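Long-range contacts in citrate synthase (Metallosphaera sedula, PDB 6ABW), which probably catalyses the condensation of acetyl-CoA with oxaloacetate to give citrate and CoA in the tricarboxylic acid cycle: residues Asp82-Val87 against Leu135-Ser140; Gln89-Met94 against Ser113-Ile118; Gly106-Ala111 against Thr141-Val146; Asn145-Lys150 against Pro338-Thr343; Ser163-Phe168 against Ala184-Leu189. All coordinates share one frame; numbering follows the deposited sequence.

How the contacts relate
Contact 1 opens at 82-87 and closes its loop at 135-140. Contact 2 opens and closes within that loop, pairing helices 89-97 and 104-119. Contact 3 starts on helix 104-119 before contact 2 has closed, and ends just after contact 1, so it crosses both. Contact 4 begins where contact 3 ends and shares N145 and V146 with it. It closes the longest loop, at 338-343. Contact 5 lies inside that loop and joins helices 164-173 and 179-191. Helix 128-151 serves contacts 1, 3 and 4, and F164 and F168 of contact 5 pack on it. Contacts 2 and 3 also touch the second subunit.

Contact 1 (Asp82-Val87 against Leu135-Ser140); sequences DEAYEV and LVARAS
This contact belongs to the helical large domain of the citrate synthase fold: A84, Y85 and V87, around the C-terminal end of helix 71-84, pack on A137 and R138 of helix 128-151. R138 carries the polar part. Its NE-H reaches A84 O at 3.0 Å with an N-H...O angle of 152°. The donor lies in the carbonyl plane, on a lone pair, while A84 O sits 20° out of the guanidinium plane. R138 NH2 donates to water 1, which in turn donates to E83 O and to E86 O. NH1 bonds Y215 OH, so each guanidinium nitrogen has a partner. Y119 adds a cation-pi contact with the group. The extended arm of R138 slides past V87 in the opposite direction, with CG 3.8 Å from V87 CG1. Beside it, A84 CB meets A137 CB at 3.7 Å. The Y85 ring turns its edge to the helix backbone. CD1 lies 3.3 Å from A137 O, which is in the ring plane. At the far end of the ring, water 2 bridges Y85 OH, at 3.0 Å, and S140 OG, at 2.7 Å.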
# COMPACT_ATOMS: atom_id res chain seq x y z
N ASP A 82 -22.05 5.71 -13.83
CA ASP A 82 -22.44 7.12 -13.90
C ASP A 82 -22.65 7.78 -12.56
O ASP A 82 -22.22 8.90 -12.37
CB ASP A 82 -23.72 7.34 -14.70
CG ASP A 82 -23.52 7.07 -16.20
OD1 ASP A 82 -22.34 7.09 -16.69
OD2 ASP A 82 -24.53 6.86 -16.93
N GLU A 83 -23.22 7.05 -11.64
CA GLU A 83 -23.55 7.70 -10.34
C GLU A 83 -22.29 7.73 -9.46
O GLU A 83 -22.24 8.51 -8.55
CB GLU A 83 -24.75 7.06 -9.68
CG GLU A 83 -24.51 5.72 -9.09
CD GLU A 83 -25.75 5.01 -8.57
OE1 GLU A 83 -25.73 3.73 -8.55
OE2 GLU A 83 -26.73 5.70 -8.15
N ALA A 84 -21.28 6.90 -9.78
CA ALA A 84 -20.07 6.83 -8.97
C ALA A 84 -19.00 7.87 -9.35
O ALA A 84 -18.11 8.07 -8.56
CB ALA A 84 -19.52 5.43 -9.05
N TYR A 85 -19.04 8.50 -10.50
CA TYR A 85 -17.95 9.43 -10.91
C TYR A 85 -17.68 10.53 -9.92
O TYR A 85 -16.54 10.88 -9.71
CB TYR A 85 -18.23 10.10 -12.26
CG TYR A 85 -18.13 9.13 -13.41
CD1 TYR A 85 -16.95 8.40 -13.64
CD2 TYR A 85 -19.14 9.06 -14.37
CE1 TYR A 85 -16.84 7.51 -14.69
CE2 TYR A 85 -19.02 8.26 -15.50
CZ TYR A 85 -17.89 7.45 -15.63
OH TYR A 85 -17.80 6.67 -16.74
N GLU A 86 -18.74 11.11 -9.35
CA GLU A 86 -18.64 12.23 -8.43
C GLU A 86 -17.98 11.75 -7.13
O GLU A 86 -18.36 10.72 -6.54
CB GLU A 86 -20.03 12.94 -8.13
CG GLU A 86 -21.23 12.02 -7.77
CD GLU A 86 -22.68 12.56 -8.17
OE1 GLU A 86 -23.04 13.66 -7.69
OE2 GLU A 86 -23.48 11.85 -8.90
N VAL A 87 -16.92 12.47 -6.74
CA VAL A 87 -16.27 12.27 -5.43
C VAL A 87 -16.30 13.57 -4.63
O VAL A 87 -16.48 14.60 -5.20
CB VAL A 87 -14.82 11.79 -5.60
CG1 VAL A 87 -14.87 10.43 -6.34
CG2 VAL A 87 -13.93 12.78 -6.35
N LEU A 135 -15.45 1.85 -7.74
CA LEU A 135 -14.02 2.21 -7.66
C LEU A 135 -13.44 2.48 -9.07
O LEU A 135 -12.65 3.38 -9.25
CB LEU A 135 -13.24 1.06 -6.94
CG LEU A 135 -11.72 1.31 -6.74
CD1 LEU A 135 -11.21 0.50 -5.54
CD2 LEU A 135 -10.89 0.93 -7.96
N VAL A 136 -13.79 1.65 -10.04
CA VAL A 136 -13.30 1.82 -11.42
C VAL A 136 -13.75 3.17 -12.00
O VAL A 136 -12.96 3.91 -12.60
CB VAL A 136 -13.72 0.64 -12.33
CG1 VAL A 136 -13.44 1.01 -13.78
CG2 VAL A 136 -12.91 -0.59 -11.89
N ALA A 137 -15.00 3.52 -11.78
CA ALA A 137 -15.44 4.87 -12.10
C ALA A 137 -14.68 5.98 -11.48
O ALA A 137 -14.32 7.01 -12.11
CB ALA A 137 -16.90 5.00 -11.67
N ARG A 138 -14.43 5.83 -10.20
CA ARG A 138 -13.69 6.84 -9.47
C ARG A 138 -12.21 6.92 -9.87
O ARG A 138 -11.62 7.97 -9.81
CB ARG A 138 -13.88 6.62 -7.98
CG ARG A 138 -15.34 6.91 -7.60
CD ARG A 138 -15.73 6.40 -6.26
NE ARG A 138 -17.13 6.74 -6.06
CZ ARG A 138 -17.93 6.23 -5.13
NH1 ARG A 138 -17.57 5.27 -4.32
NH2 ARG A 138 -19.20 6.69 -5.05
N ALA A 139 -11.66 5.81 -10.36
CA ALA A 139 -10.33 5.80 -10.99
C ALA A 139 -10.29 6.72 -12.18
O ALA A 139 -9.32 7.45 -12.36
CB ALA A 139 -9.86 4.40 -11.34
N SER A 140 -11.37 6.73 -12.96
CA SER A 140 -11.51 7.68 -14.08
C SER A 140 -11.45 9.13 -13.60
O SER A 140 -10.67 9.96 -14.12
CB SER A 140 -12.83 7.37 -14.84
OG SER A 140 -12.99 8.28 -15.88
O HOH W 1 -20.39 9.12 -6.36
O HOH W 2 -15.07 7.58 -17.49

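Contact 2 (Gln89-Met94 against Ser113-Ile118); sequences QQVIDM and SALSSI
V91 and M94 meet A114, L115 and I118 through apolar side chains alone. V91 CG2 does most of the touching. It is anti to the carbonyl carbon and beside the backbone N, and it points between three partners. I118 CD1 is the nearest, at 3.8 Å. L115 CD2 follows at 4.0 Å, its side chain crossing V91 at about a right angle. A114 CB stands 4.2 Å from the same V91 methyl.

The second apolar group is the thioether of M94. Its CE comes to 3.6 Å from A114 CB, and SD to 3.7 Å. The chain bends at chi3 (27°), an unusual value that turns CE towards the A114 methyl.

The axes of 89-94 and 113-118 pass 9.9 Å apart, with an angle of 162° between their directions. Their helices, 89-97 and 104-119, form an antiparallel helical hairpin. The hairpin lies at the dimer interface, consistent with the helical sandwich that joins subunits in this family. M94 packs on M94 of the second subunit, and I118 on its P99.

S113 and S116, which take no part in the apolar contact, make polar bonds. S113 OG bonds S113 OG of the second subunit and also E109 O of its own helix. S116 OG reaches K226 NZ of the second subunit, and within its own chain D213 OD1 and S216 OG.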
# COMPACT_ATOMS: atom_id res chain seq x y z
N GLN A 89 -15.32 16.98 -2.91
CA GLN A 89 -14.40 18.03 -3.25
C GLN A 89 -13.03 17.93 -2.56
O GLN A 89 -12.00 18.32 -3.15
CB GLN A 89 -15.01 19.44 -3.06
CG GLN A 89 -15.39 20.00 -4.44
CD GLN A 89 -14.19 20.45 -5.24
OE1 GLN A 89 -13.18 20.93 -4.67
NE2 GLN A 89 -14.28 20.34 -6.58
N GLN A 90 -13.02 17.36 -1.35
CA GLN A 90 -11.81 17.21 -0.59
C GLN A 90 -10.81 16.29 -1.32
O GLN A 90 -9.61 16.52 -1.23
CB GLN A 90 -12.11 16.67 0.80
CG GLN A 90 -12.84 17.64 1.70
CD GLN A 90 -14.32 17.80 1.44
OE1 GLN A 90 -14.98 16.98 0.77
NE2 GLN A 90 -14.86 18.89 1.96
N VAL A 91 -11.31 15.28 -2.05
CA VAL A 91 -10.41 14.40 -2.80
C VAL A 91 -9.74 15.19 -3.94
O VAL A 91 -8.51 15.09 -4.16
CB VAL A 91 -11.15 13.19 -3.37
CG1 VAL A 91 -10.20 12.31 -4.15
CG2 VAL A 91 -11.70 12.37 -2.24
N ILE A 92 -10.55 15.99 -4.65
CA ILE A 92 -10.05 16.82 -5.71
C ILE A 92 -9.04 17.83 -5.14
O ILE A 92 -7.96 18.03 -5.71
CB ILE A 92 -11.21 17.55 -6.47
CG1 ILE A 92 -12.22 16.59 -7.08
CG2 ILE A 92 -10.65 18.56 -7.47
CD1 ILE A 92 -11.61 15.46 -7.85
N ASP A 93 -9.37 18.46 -4.01
CA ASP A 93 -8.49 19.47 -3.39
C ASP A 93 -7.14 18.85 -3.09
O ASP A 93 -6.08 19.49 -3.24
CB ASP A 93 -9.07 20.01 -2.07
CG ASP A 93 -10.37 20.84 -2.23
OD1 ASP A 93 -10.76 21.18 -3.38
OD2 ASP A 93 -11.00 21.12 -1.15
N MET A 94 -7.16 17.61 -2.66
CA MET A 94 -5.90 16.97 -2.32
C MET A 94 -5.01 16.75 -3.50
O MET A 94 -3.80 17.01 -3.43
CB MET A 94 -6.15 15.61 -1.68
CG MET A 94 -6.74 15.81 -0.29
SD MET A 94 -7.03 14.27 0.66
CE MET A 94 -5.77 13.26 -0.08
N SER A 113 -6.05 6.88 -1.26
CA SER A 113 -6.05 6.74 0.23
C SER A 113 -7.21 7.55 0.79
O SER A 113 -7.92 7.08 1.68
CB SER A 113 -4.75 7.15 0.99
OG SER A 113 -3.62 6.54 0.40
N ALA A 114 -7.43 8.73 0.22
CA ALA A 114 -8.58 9.54 0.64
C ALA A 114 -9.90 8.91 0.33
O ALA A 114 -10.81 8.92 1.14
CB ALA A 114 -8.49 10.95 0.05
N LEU A 115 -10.05 8.33 -0.85
CA LEU A 115 -11.23 7.55 -1.21
C LEU A 115 -11.43 6.37 -0.28
O LEU A 115 -12.54 6.07 0.10
CB LEU A 115 -11.15 7.10 -2.66
CG LEU A 115 -11.20 8.14 -3.79
CD1 LEU A 115 -10.88 7.44 -5.09
CD2 LEU A 115 -12.55 8.78 -3.79
N SER A 116 -10.35 5.70 0.13
CA SER A 116 -10.48 4.67 1.10
C SER A 116 -11.07 5.14 2.45
O SER A 116 -11.94 4.45 3.01
CB SER A 116 -9.18 3.89 1.24
OG SER A 116 -9.25 2.86 2.18
N SER A 117 -10.64 6.27 2.94
CA SER A 117 -11.10 6.84 4.18
C SER A 117 -12.56 7.25 4.10
O SER A 117 -13.28 7.17 5.09
CB SER A 117 -10.24 8.07 4.50
OG SER A 117 -8.91 7.65 4.85
N ILE A 118 -13.01 7.70 2.93
CA ILE A 118 -14.38 8.18 2.75
C ILE A 118 -15.36 7.03 2.42
O ILE A 118 -16.46 7.00 2.97
CB ILE A 118 -14.37 9.27 1.65
CG1 ILE A 118 -13.59 10.47 2.17
CG2 ILE A 118 -15.77 9.62 1.19
CD1 ILE A 118 -13.18 11.45 1.13

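Contact 3 (Gly106-Ala111 against Thr141-Val146); sequences GMMETA and TVVANV
M107, M108 and A111 of helix 104-119 face V142, V143 and V146 of helix 128-151 in a purely apolar helix-helix packing inside the large domain of citrate synthase. The axes of 106-111 and 141-146 pass 9.9 Å apart, at 135° between their directions. The valines on one side and the methionines on the other cross obliquely rather than running alongside.

V146 presents two methyls to M107. CG2 lies 3.9 Å from M107 CB, and CG1 lies 4.1 Å from M107 SD. The same CG2 also approaches the backbone N of M108. One turn earlier, V142 CG1 touches A111 CB at 3.8 Å and passes close to M108 CA. Here the helix backbone itself forms part of the surface.

M108 turns to another side of helix 128-151. Its chain bends at chi3 (58°), which turns CE to V143 CG2, 3.7 Å away. M108 also packs on S344 and A347 of helix 342-365, so its side chain lies between three helices. On the other side of helix 104-119, E109 OE2 bonds S216 OG of the second subunit.

Side chains that turn from the interface bond to their own helix. T110 OG1 donates to G106 O. N145 ND2 donates to T141 O at 2.8 Å, and N145 N reaches that oxygen from the opposite face of the carbonyl plane.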
# COMPACT_ATOMS: atom_id res chain seq x y z
N GLY A 106 1.89 8.57 -7.75
CA GLY A 106 1.90 9.03 -6.37
C GLY A 106 0.68 9.90 -6.04
O GLY A 106 0.07 9.79 -4.97
N MET A 107 0.32 10.76 -6.97
CA MET A 107 -0.89 11.53 -6.80
C MET A 107 -2.13 10.62 -6.77
O MET A 107 -3.06 10.81 -5.97
CB MET A 107 -0.97 12.56 -7.92
CG MET A 107 0.19 13.52 -7.90
SD MET A 107 0.15 14.73 -9.27
CE MET A 107 -1.30 15.54 -8.88
N MET A 108 -2.19 9.63 -7.65
CA MET A 108 -3.23 8.64 -7.59
C MET A 108 -3.26 7.91 -6.24
O MET A 108 -4.32 7.64 -5.72
CB MET A 108 -3.09 7.59 -8.70
CG MET A 108 -3.21 8.07 -10.11
SD MET A 108 -3.14 6.62 -11.25
CE MET A 108 -4.40 5.61 -10.81
N GLU A 109 -2.12 7.50 -5.73
CA GLU A 109 -1.99 6.81 -4.48
C GLU A 109 -2.63 7.65 -3.35
O GLU A 109 -3.42 7.12 -2.52
CB GLU A 109 -0.50 6.52 -4.21
CG GLU A 109 -0.17 5.74 -2.97
CD GLU A 109 1.27 5.94 -2.50
OE1 GLU A 109 1.66 7.10 -2.21
OE2 GLU A 109 2.00 4.99 -2.30
N THR A 110 -2.39 8.95 -3.37
CA THR A 110 -2.88 9.84 -2.35
C THR A 110 -4.40 9.97 -2.45
O THR A 110 -5.13 9.86 -1.47
CB THR A 110 -2.17 11.18 -2.43
OG1 THR A 110 -0.77 10.98 -2.31
CG2 THR A 110 -2.61 12.09 -1.29
N ALA A 111 -4.88 10.17 -3.66
CA ALA A 111 -6.31 10.23 -3.91
C ALA A 111 -7.05 8.96 -3.56
O ALA A 111 -8.06 9.00 -2.90
CB ALA A 111 -6.57 10.66 -5.33
N THR A 141 -12.24 9.44 -12.58
CA THR A 141 -12.23 10.78 -12.01
C THR A 141 -10.87 11.22 -11.50
O THR A 141 -10.40 12.32 -11.78
CB THR A 141 -13.25 10.83 -10.90
OG1 THR A 141 -14.54 10.46 -11.44
CG2 THR A 141 -13.35 12.24 -10.30
N VAL A 142 -10.21 10.32 -10.77
CA VAL A 142 -8.86 10.56 -10.26
C VAL A 142 -7.84 10.78 -11.34
O VAL A 142 -7.13 11.78 -11.30
CB VAL A 142 -8.44 9.43 -9.31
CG1 VAL A 142 -6.96 9.52 -8.96
CG2 VAL A 142 -9.33 9.52 -8.06
N VAL A 143 -7.80 9.92 -12.36
CA VAL A 143 -6.75 10.04 -13.36
C VAL A 143 -6.92 11.32 -14.22
O VAL A 143 -5.96 12.07 -14.46
CB VAL A 143 -6.65 8.76 -14.19
CG1 VAL A 143 -5.62 8.96 -15.27
CG2 VAL A 143 -6.21 7.59 -13.31
N ALA A 144 -8.16 11.66 -14.53
CA ALA A 144 -8.46 12.83 -15.31
C ALA A 144 -8.00 14.09 -14.54
O ALA A 144 -7.40 15.00 -15.12
CB ALA A 144 -9.98 12.87 -15.62
N ASN A 145 -8.22 14.10 -13.24
CA ASN A 145 -7.88 15.23 -12.38
C ASN A 145 -6.40 15.35 -12.05
O ASN A 145 -5.87 16.42 -11.87
CB ASN A 145 -8.82 15.31 -11.20
CG ASN A 145 -10.17 15.88 -11.66
OD1 ASN A 145 -10.23 17.04 -12.07
ND2 ASN A 145 -11.17 15.00 -11.78
N VAL A 146 -5.70 14.18 -12.03
CA VAL A 146 -4.26 14.17 -11.90
C VAL A 146 -3.63 14.86 -13.13
O VAL A 146 -2.74 15.71 -13.03
CB VAL A 146 -3.75 12.72 -11.67
CG1 VAL A 146 -2.22 12.60 -11.89
CG2 VAL A 146 -4.07 12.25 -10.26

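Contact 4 (Asn145-Lys150 against Pro338-Thr343); sequences NVLRAK and PVYMFT
V146 meets M341 first, with its CG1 at 4.2 Å from M341 CE. V146 also packs on A104, linking this contact to helix 104-119.

L147 comes next and touches three residues. M341 curls over its base, with SD 3.8 Å from L147 CA. The chi3 torsion of M341 (-64°) turns CE to L147 CB. Further out, L147 CD1 lies 3.6 Å from P338 CD and also meets Y340 OH. The L147 side chain crosses Y340 at about a right angle.

P338, Y340 and M341 belong to the 3-10 turn 339-341 and the residue before it, the lead-in to helix 342-365 of the citrate synthase fold. M341 N donates to P338 O across the turn. It is this lead-in, rather than F342 or T343, that meets helix 128-151.

K150, one turn on from L147, lies over one face of the Y340 ring, and the two side chains slide past each other in opposite directions. CE stands 3.3 Å from Y340 CD1 and makes a CH-pi contact. The bend at chi4 (55°) sets NZ 4.7 Å from the ring centroid, 15° off the normal, in a cation-pi contact. NZ also donates to S102 O. P338 CB lies over the opposite face of the ring, offset toward the rim, and Y340 OH bonds OE1 of E151, the residue after K150.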
# COMPACT_ATOMS: atom_id res chain seq x y z
N ASN A 145 -8.22 14.10 -13.24
CA ASN A 145 -7.88 15.23 -12.38
C ASN A 145 -6.40 15.35 -12.05
O ASN A 145 -5.87 16.42 -11.87
CB ASN A 145 -8.82 15.31 -11.20
CG ASN A 145 -10.17 15.88 -11.66
OD1 ASN A 145 -10.23 17.04 -12.07
ND2 ASN A 145 -11.17 15.00 -11.78
N VAL A 146 -5.70 14.18 -12.03
CA VAL A 146 -4.26 14.17 -11.90
C VAL A 146 -3.63 14.86 -13.13
O VAL A 146 -2.74 15.71 -13.03
CB VAL A 146 -3.75 12.72 -11.67
CG1 VAL A 146 -2.22 12.60 -11.89
CG2 VAL A 146 -4.07 12.25 -10.26
N LEU A 147 -4.12 14.54 -14.31
CA LEU A 147 -3.62 15.19 -15.52
C LEU A 147 -3.86 16.70 -15.42
O LEU A 147 -2.95 17.54 -15.72
CB LEU A 147 -4.28 14.57 -16.76
CG LEU A 147 -4.15 15.49 -18.02
CD1 LEU A 147 -2.72 15.53 -18.44
CD2 LEU A 147 -5.09 14.96 -19.10
N ARG A 148 -5.10 17.03 -15.06
CA ARG A 148 -5.50 18.42 -15.09
C ARG A 148 -4.77 19.28 -14.02
O ARG A 148 -4.30 20.40 -14.28
CB ARG A 148 -7.00 18.50 -15.04
CG ARG A 148 -7.63 18.04 -16.35
CD ARG A 148 -9.14 18.03 -16.26
NE ARG A 148 -9.69 19.39 -16.32
CZ ARG A 148 -9.91 20.07 -17.45
NH1 ARG A 148 -10.35 21.30 -17.35
NH2 ARG A 148 -9.59 19.59 -18.66
N ALA A 149 -4.58 18.74 -12.84
CA ALA A 149 -3.70 19.35 -11.86
C ALA A 149 -2.29 19.60 -12.32
O ALA A 149 -1.74 20.70 -12.12
CB ALA A 149 -3.70 18.62 -10.55
N LYS A 150 -1.69 18.59 -12.93
CA LYS A 150 -0.32 18.72 -13.38
C LYS A 150 -0.20 19.77 -14.53
O LYS A 150 0.80 20.47 -14.60
CB LYS A 150 0.25 17.37 -13.77
CG LYS A 150 0.54 16.50 -12.56
CD LYS A 150 1.06 15.10 -12.96
CE LYS A 150 2.51 15.10 -13.44
NZ LYS A 150 3.56 15.67 -12.54
N PRO A 338 0.26 13.61 -21.99
CA PRO A 338 1.71 13.69 -21.90
C PRO A 338 2.35 12.36 -21.43
O PRO A 338 1.71 11.59 -20.70
CB PRO A 338 1.95 14.83 -20.92
CG PRO A 338 0.62 15.37 -20.57
CD PRO A 338 -0.46 14.52 -21.08
N VAL A 339 3.64 12.23 -21.67
CA VAL A 339 4.39 11.05 -21.29
C VAL A 339 4.27 10.77 -19.76
O VAL A 339 4.19 9.63 -19.31
CB VAL A 339 5.86 11.16 -21.70
CG1 VAL A 339 6.67 9.94 -21.21
CG2 VAL A 339 5.95 11.24 -23.23
N TYR A 340 4.21 11.80 -18.95
CA TYR A 340 4.16 11.62 -17.51
C TYR A 340 2.90 10.88 -17.02
O TYR A 340 2.83 10.51 -15.85
CB TYR A 340 4.38 12.93 -16.69
CG TYR A 340 3.38 14.03 -16.89
CD1 TYR A 340 2.07 13.91 -16.45
CD2 TYR A 340 3.75 15.26 -17.49
CE1 TYR A 340 1.15 14.93 -16.59
CE2 TYR A 340 2.82 16.27 -17.67
CZ TYR A 340 1.55 16.12 -17.20
OH TYR A 340 0.61 17.11 -17.37
N MET A 341 1.91 10.74 -17.87
CA MET A 341 0.68 10.09 -17.52
C MET A 341 0.70 8.62 -17.90
O MET A 341 -0.28 7.96 -17.54
CB MET A 341 -0.54 10.72 -18.23
CG MET A 341 -0.93 12.12 -17.72
SD MET A 341 -1.27 12.21 -15.98
CE MET A 341 -2.71 11.17 -15.83
N PHE A 342 1.70 8.07 -18.61
CA PHE A 342 1.47 6.76 -19.18
C PHE A 342 1.24 5.60 -18.17
O PHE A 342 0.36 4.76 -18.36
CB PHE A 342 2.56 6.39 -20.16
CG PHE A 342 2.68 7.25 -21.41
CD1 PHE A 342 1.75 8.17 -21.76
CD2 PHE A 342 3.78 7.03 -22.24
CE1 PHE A 342 1.95 8.93 -22.93
CE2 PHE A 342 3.99 7.74 -23.39
CZ PHE A 342 3.05 8.71 -23.75
N THR A 343 2.03 5.58 -17.10
CA THR A 343 1.85 4.55 -16.10
C THR A 343 0.50 4.73 -15.35
O THR A 343 -0.08 3.75 -14.91
CB THR A 343 3.07 4.45 -15.17
OG1 THR A 343 4.16 3.96 -15.99
CG2 THR A 343 2.84 3.43 -14.06

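Contact 5 (Ser163-Phe168 against Ala184-Leu189); sequences SFAKSF and AMDAAL
M185 of helix 179-191 packs on A165 and F168 of helix 164-173. Its CB lies 4.1 Å from A165 CB. CG, anti to the backbone N, stays against that same methyl. The bend at chi2 (73°) then turns SD to the edge of F168. SD sits 5.2 Å from the centroid of the F168 ring, 83° off the normal, an edge-on Met-aromatic contact. CE is the tip and comes to 3.8 Å from F168 CE2. The two side chains cross at about a right angle.

The axes of 164-168 and 184-189 pass 8.8 Å apart, at 111°, and the small A165 side chain is consistent with so close an approach. Its CB lies 3.7 Å from D186 N and also meets D186 CB. L189 CD1, which is also near A165 CB, touches the edge of the F164 ring, 3.8 Å from F164 CD1 and near the ring plane.

Water 3 joins the polar groups at the start of helix 164-173. It accepts from A165 N and donates to D186 OD1 at 2.7 Å. The same D186 OD1 accepts from F56 N. S163 is the N-cap of this helix, its OG accepting from K166 N.

The pair sits inside the all-helical large domain. F164 and F168 rest on helix 128-151, through V136, S140 and V143. A184 and A187 pack on Y286 of helix 278-292, and L189 O bonds S349 OG of helix 342-365.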
# COMPACT_ATOMS: atom_id res chain seq x y z
N SER A 163 -19.98 6.18 -23.54
CA SER A 163 -19.08 5.17 -22.99
C SER A 163 -18.10 5.74 -21.95
O SER A 163 -17.83 6.95 -21.88
CB SER A 163 -18.29 4.51 -24.06
OG SER A 163 -17.34 5.41 -24.65
N PHE A 164 -17.57 4.80 -21.19
CA PHE A 164 -16.58 5.08 -20.16
C PHE A 164 -15.40 5.75 -20.75
O PHE A 164 -14.94 6.76 -20.24
CB PHE A 164 -16.22 3.79 -19.49
CG PHE A 164 -15.19 3.90 -18.35
CD1 PHE A 164 -13.85 3.95 -18.61
CD2 PHE A 164 -15.61 3.92 -17.02
CE1 PHE A 164 -12.87 4.05 -17.53
CE2 PHE A 164 -14.72 4.01 -15.97
CZ PHE A 164 -13.32 4.02 -16.22
N ALA A 165 -14.92 5.20 -21.86
CA ALA A 165 -13.78 5.81 -22.57
C ALA A 165 -14.04 7.25 -22.97
O ALA A 165 -13.20 8.13 -22.83
CB ALA A 165 -13.40 4.98 -23.79
N LYS A 166 -15.21 7.50 -23.56
CA LYS A 166 -15.57 8.86 -23.94
C LYS A 166 -15.68 9.84 -22.77
O LYS A 166 -15.15 10.95 -22.84
CB LYS A 166 -16.88 8.87 -24.79
CG LYS A 166 -17.10 10.21 -25.41
CD LYS A 166 -18.40 10.17 -26.19
CE LYS A 166 -18.69 11.57 -26.73
NZ LYS A 166 -19.74 11.45 -27.82
N SER A 167 -16.31 9.42 -21.71
CA SER A 167 -16.45 10.24 -20.48
C SER A 167 -15.09 10.62 -19.89
O SER A 167 -14.86 11.79 -19.49
CB SER A 167 -17.32 9.56 -19.45
OG SER A 167 -18.65 9.40 -19.90
N PHE A 168 -14.17 9.65 -19.94
CA PHE A 168 -12.80 9.85 -19.42
C PHE A 168 -12.02 10.86 -20.29
O PHE A 168 -11.41 11.84 -19.81
CB PHE A 168 -12.08 8.47 -19.28
CG PHE A 168 -10.63 8.64 -18.97
CD1 PHE A 168 -10.26 9.23 -17.76
CD2 PHE A 168 -9.61 8.31 -19.90
CE1 PHE A 168 -8.93 9.44 -17.44
CE2 PHE A 168 -8.28 8.53 -19.59
CZ PHE A 168 -7.93 9.07 -18.34
N ALA A 184 -9.89 3.91 -29.52
CA ALA A 184 -8.46 3.63 -29.15
C ALA A 184 -8.34 3.58 -27.62
O ALA A 184 -7.63 2.78 -27.06
CB ALA A 184 -7.53 4.69 -29.73
N MET A 185 -9.00 4.50 -26.97
CA MET A 185 -8.95 4.57 -25.46
C MET A 185 -9.65 3.37 -24.88
O MET A 185 -9.16 2.72 -23.93
CB MET A 185 -9.54 5.89 -25.01
CG MET A 185 -9.49 6.06 -23.47
SD MET A 185 -7.79 6.40 -22.95
CE MET A 185 -7.61 5.31 -21.56
N ASP A 186 -10.79 2.98 -25.45
CA ASP A 186 -11.50 1.82 -25.02
C ASP A 186 -10.63 0.58 -25.18
O ASP A 186 -10.55 -0.32 -24.27
CB ASP A 186 -12.84 1.66 -25.83
CG ASP A 186 -13.68 0.57 -25.29
OD1 ASP A 186 -14.24 0.71 -24.14
OD2 ASP A 186 -13.73 -0.49 -25.99
N ALA A 187 -9.99 0.49 -26.33
CA ALA A 187 -9.09 -0.66 -26.55
C ALA A 187 -7.97 -0.73 -25.47
O ALA A 187 -7.64 -1.82 -24.95
CB ALA A 187 -8.49 -0.61 -27.96
N ALA A 188 -7.34 0.40 -25.22
CA ALA A 188 -6.23 0.51 -24.26
C ALA A 188 -6.69 0.08 -22.89
O ALA A 188 -5.99 -0.62 -22.20
CB ALA A 188 -5.72 1.93 -24.21
N LEU A 189 -7.89 0.48 -22.49
CA LEU A 189 -8.47 0.05 -21.22
C LEU A 189 -8.68 -1.41 -21.14
O LEU A 189 -8.43 -2.02 -20.10
CB LEU A 189 -9.79 0.71 -20.94
CG LEU A 189 -9.69 2.19 -20.73
CD1 LEU A 189 -11.04 2.86 -20.86
CD2 LEU A 189 -9.11 2.39 -19.32
O HOH W 3 -15.69 2.53 -22.77